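Local structure of VP1 (New Jersey polyomavirus-2013, 6Y5Y) at residues D[43-48]-D[87-92]; D[66-71]-D[291-296]; D[106-111]-D[304-309]; D[183-188]-D[219-224]. The protein is the major capsid protein, whose disulfide-linked pentamers build the viral shell and whose coat-protein part, described here, binds a sialylated glycan. All blocks are in the same frame, centred on the assembly; numbering follows the deposited sequence.

Contact 1: residues D[43-48]-D[87-92]; sequences LWLEPR and SCARVQ
Leu43 and Val91 meet branch to branch, CD2 of the leucine lying 3.6 Å from CG2 of the valine while the two side chains cross obliquely. CG of Leu43 stands between its backbone N and its carbonyl carbon (chi1 61°), a setting that brings CD2 up to the valine. Further along, Leu45 points the same way and divides its methyls: CD2 rests against Ala89 CB at 3.8 Å, and CD1 reaches over Ser87 CB and the backbone N of Cys88. The axes of 43-45 and 87-92 approach to 8.0 Å and run at 149° to each other, so these strands face one another through their side chains. Strand 28-45 bonds to strand 291-310, and 87-92 to 271-284, as expected of the two layers of the jelly-roll sandwich.

Beyond Leu45 the first strand has ended and the contact turns polar. Ser87 OG lies 2.9 Å from Glu46 O and 2.6 Å from a water that accepts from Arg48 N. Arg48 lays its CG alongside the same hydroxyl, 3.5 Å from Ser87 OG, and folds back at chi2 (-66°) so that Glu46 O sits over one face of its guanidinium. The charged end then goes to Asp213 and to Asn30 O of a second subunit, whose ND2 also bonds Glu46 O. The chemistry thus changes along the pair: methyl groups meet between the two layers, whereas a small polar cluster follows the strand end, its firm bonds being those of Arg48 and Glu46 O to Asp213 and the second subunit.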
# COMPACT_ATOMS: atom_id res chain seq x y z
N LEU D 43 3.68 -30.08 7.67
CA LEU D 43 2.35 -30.31 8.24
C LEU D 43 1.36 -29.31 7.66
O LEU D 43 1.73 -28.26 7.12
CB LEU D 43 2.38 -30.21 9.77
CG LEU D 43 2.80 -28.84 10.30
CD1 LEU D 43 1.62 -28.07 10.86
CD2 LEU D 43 3.91 -28.98 11.33
N TRP D 44 0.08 -29.66 7.78
CA TRP D 44 -1.03 -28.74 7.54
C TRP D 44 -1.73 -28.45 8.86
O TRP D 44 -1.78 -29.30 9.76
CB TRP D 44 -2.05 -29.34 6.57
CG TRP D 44 -1.63 -29.49 5.14
CD1 TRP D 44 -1.16 -30.62 4.54
CD2 TRP D 44 -1.68 -28.49 4.12
NE1 TRP D 44 -0.89 -30.38 3.22
CE2 TRP D 44 -1.21 -29.08 2.93
CE3 TRP D 44 -2.07 -27.15 4.09
CZ2 TRP D 44 -1.12 -28.38 1.72
CZ3 TRP D 44 -1.99 -26.45 2.90
CH2 TRP D 44 -1.51 -27.07 1.73
N LEU D 45 -2.26 -27.24 8.98
CA LEU D 45 -3.17 -26.88 10.06
C LEU D 45 -4.48 -26.41 9.43
O LEU D 45 -4.50 -25.45 8.67
CB LEU D 45 -2.59 -25.79 10.96
CG LEU D 45 -1.50 -26.20 11.95
CD1 LEU D 45 -1.14 -25.01 12.83
CD2 LEU D 45 -1.97 -27.39 12.78
N GLU D 46 -5.57 -27.09 9.76
CA GLU D 46 -6.85 -26.64 9.25
C GLU D 46 -7.37 -25.47 10.09
O GLU D 46 -7.04 -25.36 11.27
CB GLU D 46 -7.86 -27.79 9.25
CG GLU D 46 -7.83 -28.57 7.94
CD GLU D 46 -8.86 -29.69 7.87
OE1 GLU D 46 -8.95 -30.48 8.84
OE2 GLU D 46 -9.59 -29.76 6.85
N PRO D 47 -8.15 -24.58 9.49
CA PRO D 47 -8.61 -23.39 10.21
C PRO D 47 -9.65 -23.73 11.26
O PRO D 47 -10.44 -24.67 11.11
CB PRO D 47 -9.20 -22.51 9.11
CG PRO D 47 -9.67 -23.49 8.10
CD PRO D 47 -8.67 -24.62 8.11
N ARG D 48 -9.65 -22.95 12.33
CA ARG D 48 -10.58 -23.09 13.45
C ARG D 48 -11.36 -21.78 13.60
O ARG D 48 -11.16 -21.01 14.55
CB ARG D 48 -9.82 -23.46 14.72
CG ARG D 48 -9.05 -24.78 14.61
CD ARG D 48 -10.01 -25.94 14.47
NE ARG D 48 -9.37 -27.25 14.31
CZ ARG D 48 -9.43 -27.98 13.20
NH1 ARG D 48 -10.09 -27.53 12.15
NH2 ARG D 48 -8.84 -29.16 13.15
N SER D 87 -5.24 -22.00 15.55
CA SER D 87 -4.87 -23.39 15.31
C SER D 87 -3.49 -23.65 15.90
O SER D 87 -2.67 -22.74 15.99
CB SER D 87 -4.87 -23.69 13.81
OG SER D 87 -6.13 -23.37 13.23
N CYS D 88 -3.25 -24.90 16.30
CA CYS D 88 -1.92 -25.23 16.83
C CYS D 88 -1.71 -26.74 16.84
O CYS D 88 -2.67 -27.52 16.82
CB CYS D 88 -1.71 -24.65 18.23
SG CYS D 88 -2.74 -25.34 19.56
N ALA D 89 -0.44 -27.13 16.88
CA ALA D 89 -0.07 -28.53 16.97
C ALA D 89 1.33 -28.65 17.55
O ALA D 89 2.16 -27.75 17.39
CB ALA D 89 -0.12 -29.22 15.60
N ARG D 90 1.59 -29.76 18.21
CA ARG D 90 2.93 -30.15 18.63
C ARG D 90 3.38 -31.32 17.77
O ARG D 90 2.66 -32.32 17.66
CB ARG D 90 2.96 -30.53 20.11
CG ARG D 90 4.31 -31.06 20.57
CD ARG D 90 4.20 -31.69 21.96
NE ARG D 90 5.48 -32.19 22.46
CZ ARG D 90 6.05 -33.33 22.09
NH1 ARG D 90 5.45 -34.11 21.19
NH2 ARG D 90 7.21 -33.69 22.61
N VAL D 91 4.54 -31.19 17.15
CA VAL D 91 5.12 -32.26 16.35
C VAL D 91 6.20 -32.96 17.18
O VAL D 91 7.09 -32.30 17.75
CB VAL D 91 5.70 -31.73 15.03
CG1 VAL D 91 6.21 -32.88 14.17
CG2 VAL D 91 4.64 -30.93 14.28
N GLN D 92 6.11 -34.28 17.26
CA GLN D 92 7.14 -35.07 17.92
C GLN D 92 8.34 -35.18 16.99
O GLN D 92 8.21 -35.63 15.84
CB GLN D 92 6.61 -36.45 18.29
CG GLN D 92 7.64 -37.32 18.97
CD GLN D 92 8.14 -36.71 20.26
OE1 GLN D 92 7.34 -36.28 21.10
NE2 GLN D 92 9.46 -36.66 20.43
O HOH W 1 -7.46 -21.13 12.97

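Contact 2: residues D[66-71]-D[291-296]; sequences EVIHHA and IRYRGL. With SIA (N-acetyl-alpha-neuraminic acid), chain N.
Val67 lays its CG2 on one face of the Arg292 guanidinium, 3.3 Å above the plane and off toward the rim. At the guanidinium edge, in plane, a water accepts from Arg292 NH1 and donates to Glu66 OE1, so it joins the two charged groups. Their direct pairing is looser: Glu66 OE2 and Arg292 NH2 form a long salt bridge of 3.8 Å, with the oxygen well out of the guanidinium plane and no N-H aimed at it. A second flat group, the Tyr293 ring, carries Ile291 CD1 over the centre of one face and takes Ile68 CD1 obliquely, 3.4 Å from Tyr293 CE2.

Glu66, Val67, His69 and Arg292 belong to the sialylated-glycan pocket seen in this structure, where Lys285 also bonds the sialic acid. His69 meets the sugar carboxylate at its ring edge, NE2 donating to O1B at 2.8 Å. Glu66 OE2 accepts from the sugar's O4 at 2.5 Å, and it also takes the Val67 N-H over 2.7 Å in a nearly straight bond (170°) on its anti side. That carboxylate gets there by a bend at chi2 (52°), and Arg58 pairs with its other oxygen.

A single antiparallel bridge joins the backbones: Ile68 N donates to Ile291 O at 2.9 Å, with a weak return bond from Ile291 N to Ile68 O. Arg292 is steadied by Ser65 O and by a cation-pi contact with Trp61. Strand 291-310 here bonds to strand 271-284, the loop 66-71 edges along its start, and Tyr293 OH reaches Ile124 O of a neighbouring subunit.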
# COMPACT_ATOMS: atom_id res chain seq x y z
N GLU D 66 -19.80 -19.55 13.00
CA GLU D 66 -21.24 -19.37 13.11
C GLU D 66 -21.60 -17.90 12.85
O GLU D 66 -20.75 -17.01 12.88
CB GLU D 66 -21.69 -19.84 14.49
CG GLU D 66 -23.18 -19.76 14.76
CD GLU D 66 -24.03 -20.46 13.70
OE1 GLU D 66 -24.21 -21.69 13.76
OE2 GLU D 66 -24.51 -19.76 12.80
N VAL D 67 -22.89 -17.66 12.55
CA VAL D 67 -23.36 -16.31 12.24
C VAL D 67 -23.22 -15.39 13.45
O VAL D 67 -23.50 -15.78 14.59
CB VAL D 67 -24.82 -16.37 11.76
CG1 VAL D 67 -25.34 -15.00 11.43
CG2 VAL D 67 -24.97 -17.30 10.54
N ILE D 68 -22.80 -14.13 13.20
CA ILE D 68 -22.60 -13.13 14.25
C ILE D 68 -23.44 -11.90 13.95
O ILE D 68 -23.43 -11.40 12.81
CB ILE D 68 -21.11 -12.74 14.39
CG1 ILE D 68 -20.27 -13.98 14.73
CG2 ILE D 68 -20.94 -11.68 15.46
CD1 ILE D 68 -19.01 -14.11 13.89
N HIS D 69 -24.15 -11.40 14.97
CA HIS D 69 -24.99 -10.21 14.88
C HIS D 69 -24.55 -9.17 15.91
O HIS D 69 -23.96 -9.51 16.94
CB HIS D 69 -26.49 -10.53 15.12
CG HIS D 69 -26.92 -11.87 14.60
ND1 HIS D 69 -26.50 -13.06 15.16
CD2 HIS D 69 -27.75 -12.20 13.58
CE1 HIS D 69 -27.05 -14.07 14.50
NE2 HIS D 69 -27.81 -13.58 13.54
N HIS D 70 -24.92 -7.91 15.65
CA HIS D 70 -24.44 -6.80 16.46
C HIS D 70 -24.69 -7.00 17.96
O HIS D 70 -23.80 -6.72 18.77
CB HIS D 70 -25.05 -5.47 15.98
CG HIS D 70 -26.55 -5.43 15.98
ND1 HIS D 70 -27.29 -4.90 17.01
CD2 HIS D 70 -27.45 -5.83 15.04
CE1 HIS D 70 -28.57 -4.98 16.73
NE2 HIS D 70 -28.70 -5.55 15.54
N ALA D 71 -25.86 -7.52 18.34
CA ALA D 71 -26.17 -7.63 19.76
C ALA D 71 -25.80 -8.98 20.38
O ALA D 71 -26.10 -9.20 21.56
CB ALA D 71 -27.66 -7.34 20.01
N ILE D 291 -22.97 -11.88 9.49
CA ILE D 291 -21.73 -12.33 8.87
C ILE D 291 -21.25 -13.65 9.47
O ILE D 291 -21.59 -14.02 10.59
CB ILE D 291 -20.60 -11.26 8.97
CG1 ILE D 291 -20.21 -11.01 10.43
CG2 ILE D 291 -21.05 -9.96 8.34
CD1 ILE D 291 -18.97 -11.78 10.88
N ARG D 292 -20.44 -14.35 8.68
CA ARG D 292 -19.61 -15.47 9.11
C ARG D 292 -18.19 -15.17 8.69
O ARG D 292 -17.97 -14.69 7.58
CB ARG D 292 -20.02 -16.79 8.46
CG ARG D 292 -21.46 -17.26 8.71
CD ARG D 292 -21.72 -18.52 7.90
NE ARG D 292 -23.07 -19.05 8.09
CZ ARG D 292 -23.38 -20.03 8.94
NH1 ARG D 292 -22.43 -20.59 9.69
NH2 ARG D 292 -24.64 -20.46 9.05
N TYR D 293 -17.22 -15.47 9.56
CA TYR D 293 -15.81 -15.41 9.17
C TYR D 293 -15.46 -16.61 8.31
O TYR D 293 -16.04 -17.69 8.46
CB TYR D 293 -14.90 -15.40 10.40
CG TYR D 293 -15.03 -14.18 11.29
CD1 TYR D 293 -14.46 -12.96 10.93
CD2 TYR D 293 -15.69 -14.26 12.51
CE1 TYR D 293 -14.57 -11.85 11.75
CE2 TYR D 293 -15.81 -13.16 13.34
CZ TYR D 293 -15.25 -11.96 12.96
OH TYR D 293 -15.36 -10.86 13.78
N ARG D 294 -14.49 -16.43 7.41
CA ARG D 294 -13.97 -17.50 6.58
C ARG D 294 -12.46 -17.60 6.79
O ARG D 294 -11.76 -16.59 6.74
CB ARG D 294 -14.29 -17.26 5.10
CG ARG D 294 -13.59 -18.19 4.11
CD ARG D 294 -13.88 -19.66 4.41
NE ARG D 294 -13.50 -20.55 3.31
CZ ARG D 294 -13.31 -21.86 3.45
NH1 ARG D 294 -13.46 -22.44 4.63
NH2 ARG D 294 -12.98 -22.60 2.39
N GLY D 295 -11.98 -18.82 7.04
CA GLY D 295 -10.56 -19.07 7.17
C GLY D 295 -10.08 -20.06 6.14
O GLY D 295 -10.91 -20.74 5.52
N LEU D 296 -8.77 -20.17 5.92
CA LEU D 296 -8.19 -21.10 4.96
C LEU D 296 -7.07 -21.89 5.63
O LEU D 296 -6.49 -21.43 6.62
CB LEU D 296 -7.63 -20.35 3.74
CG LEU D 296 -8.68 -19.79 2.77
CD1 LEU D 296 -8.00 -19.02 1.62
CD2 LEU D 296 -9.55 -20.91 2.23
C1 SIA N . -29.10 -16.46 11.61
C2 SIA N . -29.71 -17.92 11.78
C3 SIA N . -28.75 -19.07 11.42
C4 SIA N . -27.61 -19.29 12.42
C5 SIA N . -28.21 -19.44 13.84
C6 SIA N . -29.13 -18.23 14.14
C7 SIA N . -29.87 -18.29 15.50
C8 SIA N . -30.91 -17.15 15.61
C9 SIA N . -31.49 -17.04 17.01
C10 SIA N . -26.88 -20.60 15.58
C11 SIA N . -25.87 -20.42 16.70
N5 SIA N . -27.23 -19.47 14.92
O1A SIA N . -28.46 -16.26 10.55
O1B SIA N . -29.35 -15.66 12.57
O4 SIA N . -26.83 -20.47 12.11
O6 SIA N . -30.15 -18.12 13.16
O7 SIA N . -30.44 -19.58 15.69
O8 SIA N . -30.35 -15.90 15.21
O9 SIA N . -32.38 -15.92 17.01
O10 SIA N . -27.34 -21.70 15.32
O HOH W 2 -23.88 -22.51 11.12

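Contact 3: residues D[106-111]-D[304-309]; sequences MMWEAV and LRKRAV
Lys306 lies alongside Trp108, pointing the same way, with its CG over one face of the indole, 4.1 Å from the centroid of the six-membered ring and 24° off the normal. Its extended chain carries CE on to Trp108 CH2, and NZ goes beyond the ring to Asp36 O. The hollow between the base of the tryptophan and Ala110 is filled by Leu304, whose CD2 lies 3.9 Å from Trp108 CB and 4.1 Å from Ala110 CB. On the other face of the sheet, Met107 SD fits against the fork of Val309, 3.8 Å from both CG1 and CG2, the two side chains crossing at about a right angle.

The backbones between them are antiparallel neighbours in a jelly-roll sheet: Met107 with Arg307 and Glu109 with Arg305 are hydrogen-bonded pairs, each closed by two N-H to O bonds.

On the face bearing Met107, Glu109 stands extended as a post between two arginines. Each grips it side-on, NE to OE1 (2.9 Å from either Arg305 NE or Arg307 NE) and NH2 to OE2, and the two come from opposite faces of the carboxylate, which fixes its rotation. OE2 also accepts from Gly264 N. Val111 CG2 presses on a face of the Arg305 guanidinium, 3.5 Å from NE, while Arg307, bent at chi2 and chi3, curls round to bring its own edge to the acid.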
# COMPACT_ATOMS: atom_id res chain seq x y z
N MET D 106 21.50 -32.45 23.55
CA MET D 106 21.23 -31.88 22.25
C MET D 106 19.75 -31.53 22.15
O MET D 106 18.89 -32.21 22.72
CB MET D 106 21.62 -32.85 21.13
CG MET D 106 23.13 -32.98 20.94
SD MET D 106 23.52 -33.92 19.46
CE MET D 106 22.77 -35.50 19.86
N MET D 107 19.46 -30.43 21.45
CA MET D 107 18.10 -30.03 21.16
C MET D 107 17.97 -29.68 19.69
O MET D 107 18.90 -29.13 19.09
CB MET D 107 17.67 -28.82 22.01
CG MET D 107 17.64 -29.06 23.51
SD MET D 107 17.17 -27.61 24.47
CE MET D 107 15.40 -27.59 24.19
N TRP D 108 16.81 -30.00 19.11
CA TRP D 108 16.49 -29.54 17.77
C TRP D 108 16.28 -28.03 17.79
O TRP D 108 15.57 -27.50 18.64
CB TRP D 108 15.24 -30.24 17.25
CG TRP D 108 15.49 -31.67 16.88
CD1 TRP D 108 15.02 -32.77 17.52
CD2 TRP D 108 16.28 -32.14 15.78
NE1 TRP D 108 15.46 -33.91 16.89
CE2 TRP D 108 16.24 -33.55 15.82
CE3 TRP D 108 17.02 -31.51 14.77
CZ2 TRP D 108 16.91 -34.34 14.89
CZ3 TRP D 108 17.68 -32.29 13.85
CH2 TRP D 108 17.63 -33.70 13.91
N GLU D 109 16.93 -27.34 16.85
CA GLU D 109 16.88 -25.89 16.73
C GLU D 109 16.20 -25.55 15.42
O GLU D 109 16.70 -25.92 14.35
CB GLU D 109 18.29 -25.28 16.77
CG GLU D 109 18.31 -23.78 16.50
CD GLU D 109 19.73 -23.22 16.42
OE1 GLU D 109 20.70 -24.03 16.44
OE2 GLU D 109 19.88 -21.99 16.35
N ALA D 110 15.07 -24.85 15.49
CA ALA D 110 14.34 -24.46 14.29
C ALA D 110 15.06 -23.30 13.62
O ALA D 110 15.23 -22.23 14.23
CB ALA D 110 12.90 -24.09 14.65
N VAL D 111 15.48 -23.50 12.38
CA VAL D 111 16.32 -22.54 11.67
C VAL D 111 15.52 -21.69 10.70
O VAL D 111 15.73 -20.48 10.61
CB VAL D 111 17.46 -23.30 10.95
CG1 VAL D 111 18.18 -22.38 9.99
CG2 VAL D 111 18.42 -23.85 11.98
N LEU D 304 15.23 -27.86 10.77
CA LEU D 304 15.84 -27.84 12.10
C LEU D 304 17.24 -28.43 12.03
O LEU D 304 17.57 -29.18 11.12
CB LEU D 304 15.00 -28.63 13.11
CG LEU D 304 13.53 -28.20 13.26
CD1 LEU D 304 12.62 -29.10 12.45
CD2 LEU D 304 13.14 -28.21 14.73
N ARG D 305 18.06 -28.06 13.02
CA ARG D 305 19.42 -28.58 13.15
C ARG D 305 19.68 -28.91 14.62
O ARG D 305 18.95 -28.47 15.51
CB ARG D 305 20.46 -27.59 12.65
CG ARG D 305 20.57 -26.36 13.51
CD ARG D 305 21.53 -25.33 12.91
NE ARG D 305 21.47 -24.07 13.64
CZ ARG D 305 22.01 -22.93 13.22
NH1 ARG D 305 22.67 -22.88 12.06
NH2 ARG D 305 21.90 -21.83 13.96
N LYS D 306 20.76 -29.64 14.86
CA LYS D 306 21.10 -30.07 16.22
C LYS D 306 21.97 -29.04 16.92
O LYS D 306 22.99 -28.60 16.38
CB LYS D 306 21.82 -31.43 16.19
CG LYS D 306 20.94 -32.57 15.74
CD LYS D 306 21.76 -33.84 15.54
CE LYS D 306 20.87 -35.01 15.15
NZ LYS D 306 21.69 -36.14 14.62
N ARG D 307 21.57 -28.67 18.14
CA ARG D 307 22.27 -27.68 18.94
C ARG D 307 22.55 -28.27 20.32
O ARG D 307 21.65 -28.79 20.97
CB ARG D 307 21.43 -26.40 19.08
CG ARG D 307 21.98 -25.39 20.08
CD ARG D 307 23.13 -24.58 19.47
NE ARG D 307 22.64 -23.61 18.49
CZ ARG D 307 23.24 -22.46 18.21
NH1 ARG D 307 24.36 -22.12 18.84
NH2 ARG D 307 22.72 -21.64 17.31
N ALA D 308 23.80 -28.18 20.77
CA ALA D 308 24.11 -28.62 22.11
C ALA D 308 23.73 -27.56 23.13
O ALA D 308 23.89 -26.36 22.89
CB ALA D 308 25.59 -28.97 22.25
N VAL D 309 23.20 -28.00 24.28
CA VAL D 309 22.85 -27.13 25.38
C VAL D 309 23.38 -27.73 26.67
O VAL D 309 23.65 -28.93 26.76
CB VAL D 309 21.32 -26.90 25.49
CG1 VAL D 309 20.76 -26.36 24.17
CG2 VAL D 309 20.61 -28.19 25.89

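Contact 4: residues D[183-188]-D[219-224]; sequences IHPNDI and EEWSPD
His184 ND1 donates to Glu220 OE1 over 2.7 Å, a nearly straight bond (168°) in the plane of the imidazole that uses the syn lone pair of the oxygen. Ring and carboxylate planes are turned 48° apart, and His184 CB also touches the carboxylate, 3.3 Å from Glu220 OE2. Glu220 reaches across fully extended beyond CG. Its OE2 lies close to the carboxylate of Glu167, a like charge that would probably raise its affinity for a proton, while the histidine bond would work against this.

Next to it Trp221 makes the other polar link: NE1 donates in the ring plane to Ile183 O, 2.9 Å away. The indole then serves as a floor for the chain above it. Pro185 sets CG over the six-membered ring, 4.1 Å from its centroid and 17° off the normal, and the proline ring is wedged between that face and Glu220, with CD 3.6 Å from Glu220 CB. Ile188 CG1 comes in at the ring edge by CH2.

The short helix 185-189 follows, and Asp187 OD2 accepts from His184 N at 3.0 Å. Tyr174 stacks on the imidazole and Tyr216 meets the indole edge-to-face. Strand 221-223 is, within this chain, an outer strand of a three-stranded antiparallel sheet, bonded to 162-165, and Glu219 just before it reaches His127 of a neighbouring subunit.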
# COMPACT_ATOMS: atom_id res chain seq x y z
N ILE D 183 -11.75 -20.95 26.14
CA ILE D 183 -11.34 -20.35 27.41
C ILE D 183 -11.09 -18.86 27.19
O ILE D 183 -10.58 -18.45 26.14
CB ILE D 183 -10.10 -21.07 27.99
CG1 ILE D 183 -9.88 -20.70 29.46
CG2 ILE D 183 -8.86 -20.77 27.17
CD1 ILE D 183 -8.89 -21.61 30.15
N HIS D 184 -11.49 -18.06 28.17
CA HIS D 184 -11.51 -16.62 28.10
C HIS D 184 -10.53 -16.04 29.12
O HIS D 184 -10.17 -16.70 30.10
CB HIS D 184 -12.94 -16.10 28.35
CG HIS D 184 -13.97 -16.83 27.56
ND1 HIS D 184 -14.03 -16.80 26.19
CD2 HIS D 184 -14.98 -17.66 27.96
CE1 HIS D 184 -15.02 -17.55 25.76
NE2 HIS D 184 -15.62 -18.08 26.82
N PRO D 185 -10.03 -14.82 28.88
CA PRO D 185 -9.03 -14.24 29.79
C PRO D 185 -9.41 -14.26 31.26
O PRO D 185 -8.57 -14.58 32.11
CB PRO D 185 -8.88 -12.80 29.25
CG PRO D 185 -9.10 -12.96 27.76
CD PRO D 185 -10.22 -13.99 27.67
N ASN D 186 -10.67 -13.97 31.60
CA ASN D 186 -11.04 -13.94 33.01
C ASN D 186 -11.22 -15.33 33.61
O ASN D 186 -11.30 -15.43 34.84
CB ASN D 186 -12.33 -13.14 33.24
CG ASN D 186 -12.37 -12.54 34.63
OD1 ASN D 186 -11.36 -12.01 35.11
ND2 ASN D 186 -13.51 -12.64 35.30
N ASP D 187 -11.31 -16.38 32.80
CA ASP D 187 -11.23 -17.73 33.36
C ASP D 187 -9.91 -17.93 34.08
O ASP D 187 -9.84 -18.70 35.04
CB ASP D 187 -11.41 -18.78 32.26
CG ASP D 187 -12.80 -18.74 31.63
OD1 ASP D 187 -13.71 -18.15 32.24
OD2 ASP D 187 -12.97 -19.28 30.52
N ILE D 188 -8.86 -17.23 33.64
CA ILE D 188 -7.55 -17.31 34.27
C ILE D 188 -7.34 -16.21 35.29
O ILE D 188 -6.88 -16.46 36.40
CB ILE D 188 -6.44 -17.27 33.19
CG1 ILE D 188 -6.70 -18.33 32.12
CG2 ILE D 188 -5.06 -17.45 33.81
CD1 ILE D 188 -6.76 -19.73 32.66
N GLU D 219 -10.12 -12.96 19.22
CA GLU D 219 -10.59 -11.67 19.71
C GLU D 219 -10.30 -11.45 21.19
O GLU D 219 -10.50 -10.34 21.69
CB GLU D 219 -12.09 -11.52 19.43
CG GLU D 219 -12.99 -12.43 20.26
CD GLU D 219 -14.39 -12.54 19.66
OE1 GLU D 219 -14.57 -13.36 18.73
OE2 GLU D 219 -15.29 -11.79 20.10
N GLU D 220 -9.82 -12.47 21.90
CA GLU D 220 -9.48 -12.35 23.31
C GLU D 220 -8.01 -12.60 23.63
O GLU D 220 -7.59 -12.29 24.75
CB GLU D 220 -10.32 -13.34 24.15
CG GLU D 220 -11.80 -12.98 24.24
CD GLU D 220 -12.60 -14.07 24.95
OE1 GLU D 220 -12.61 -15.22 24.46
OE2 GLU D 220 -13.18 -13.78 26.01
N TRP D 221 -7.24 -13.18 22.71
CA TRP D 221 -5.87 -13.62 23.00
C TRP D 221 -4.94 -13.18 21.88
O TRP D 221 -5.25 -13.39 20.70
CB TRP D 221 -5.79 -15.15 23.16
CG TRP D 221 -6.63 -15.72 24.29
CD1 TRP D 221 -7.86 -16.31 24.18
CD2 TRP D 221 -6.30 -15.73 25.69
NE1 TRP D 221 -8.31 -16.71 25.43
CE2 TRP D 221 -7.37 -16.35 26.37
CE3 TRP D 221 -5.20 -15.28 26.43
CZ2 TRP D 221 -7.38 -16.54 27.75
CZ3 TRP D 221 -5.21 -15.46 27.81
CH2 TRP D 221 -6.29 -16.09 28.45
N SER D 222 -3.82 -12.58 22.25
CA SER D 222 -2.71 -12.25 21.36
C SER D 222 -1.44 -12.94 21.82
O SER D 222 -1.28 -13.23 23.01
CB SER D 222 -2.43 -10.74 21.31
OG SER D 222 -3.57 -9.98 20.99
N PRO D 223 -0.49 -13.18 20.91
CA PRO D 223 0.86 -13.56 21.36
C PRO D 223 1.38 -12.52 22.35
O PRO D 223 1.18 -11.32 22.18
CB PRO D 223 1.68 -13.59 20.06
CG PRO D 223 0.88 -12.84 19.06
CD PRO D 223 -0.56 -13.01 19.45
N ASP D 224 1.99 -13.01 23.42
CA ASP D 224 2.44 -12.18 24.52
C ASP D 224 3.86 -11.72 24.21
O ASP D 224 4.78 -12.56 24.21
CB ASP D 224 2.40 -12.97 25.83
CG ASP D 224 2.80 -12.16 27.05
OD1 ASP D 224 3.28 -11.00 26.93
OD2 ASP D 224 2.66 -12.70 28.17

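Overall arrangement
Contacts 1, 2 and 3 all draw on the jelly-roll sheets, where strand 291-310 pairs with both 28-45 and 104-117. Contacts 2 and 3 share that strand yet lie about 41 Å apart between centres, on opposite sides of the chain's centre. Contact 1, about 9 Å from that centre, is buried and mainly apolar. Contact 2 is buried as well, but mixes apolar packing with the charged groups of the glycan pocket. Contact 3, partly buried, is a true strand pairing with a salt-bridge network on one face. Contact 4, also partly buried, belongs to the separate three-stranded sheet and joins a helix to a strand; it and contact 2 both touch the same neighbouring subunit.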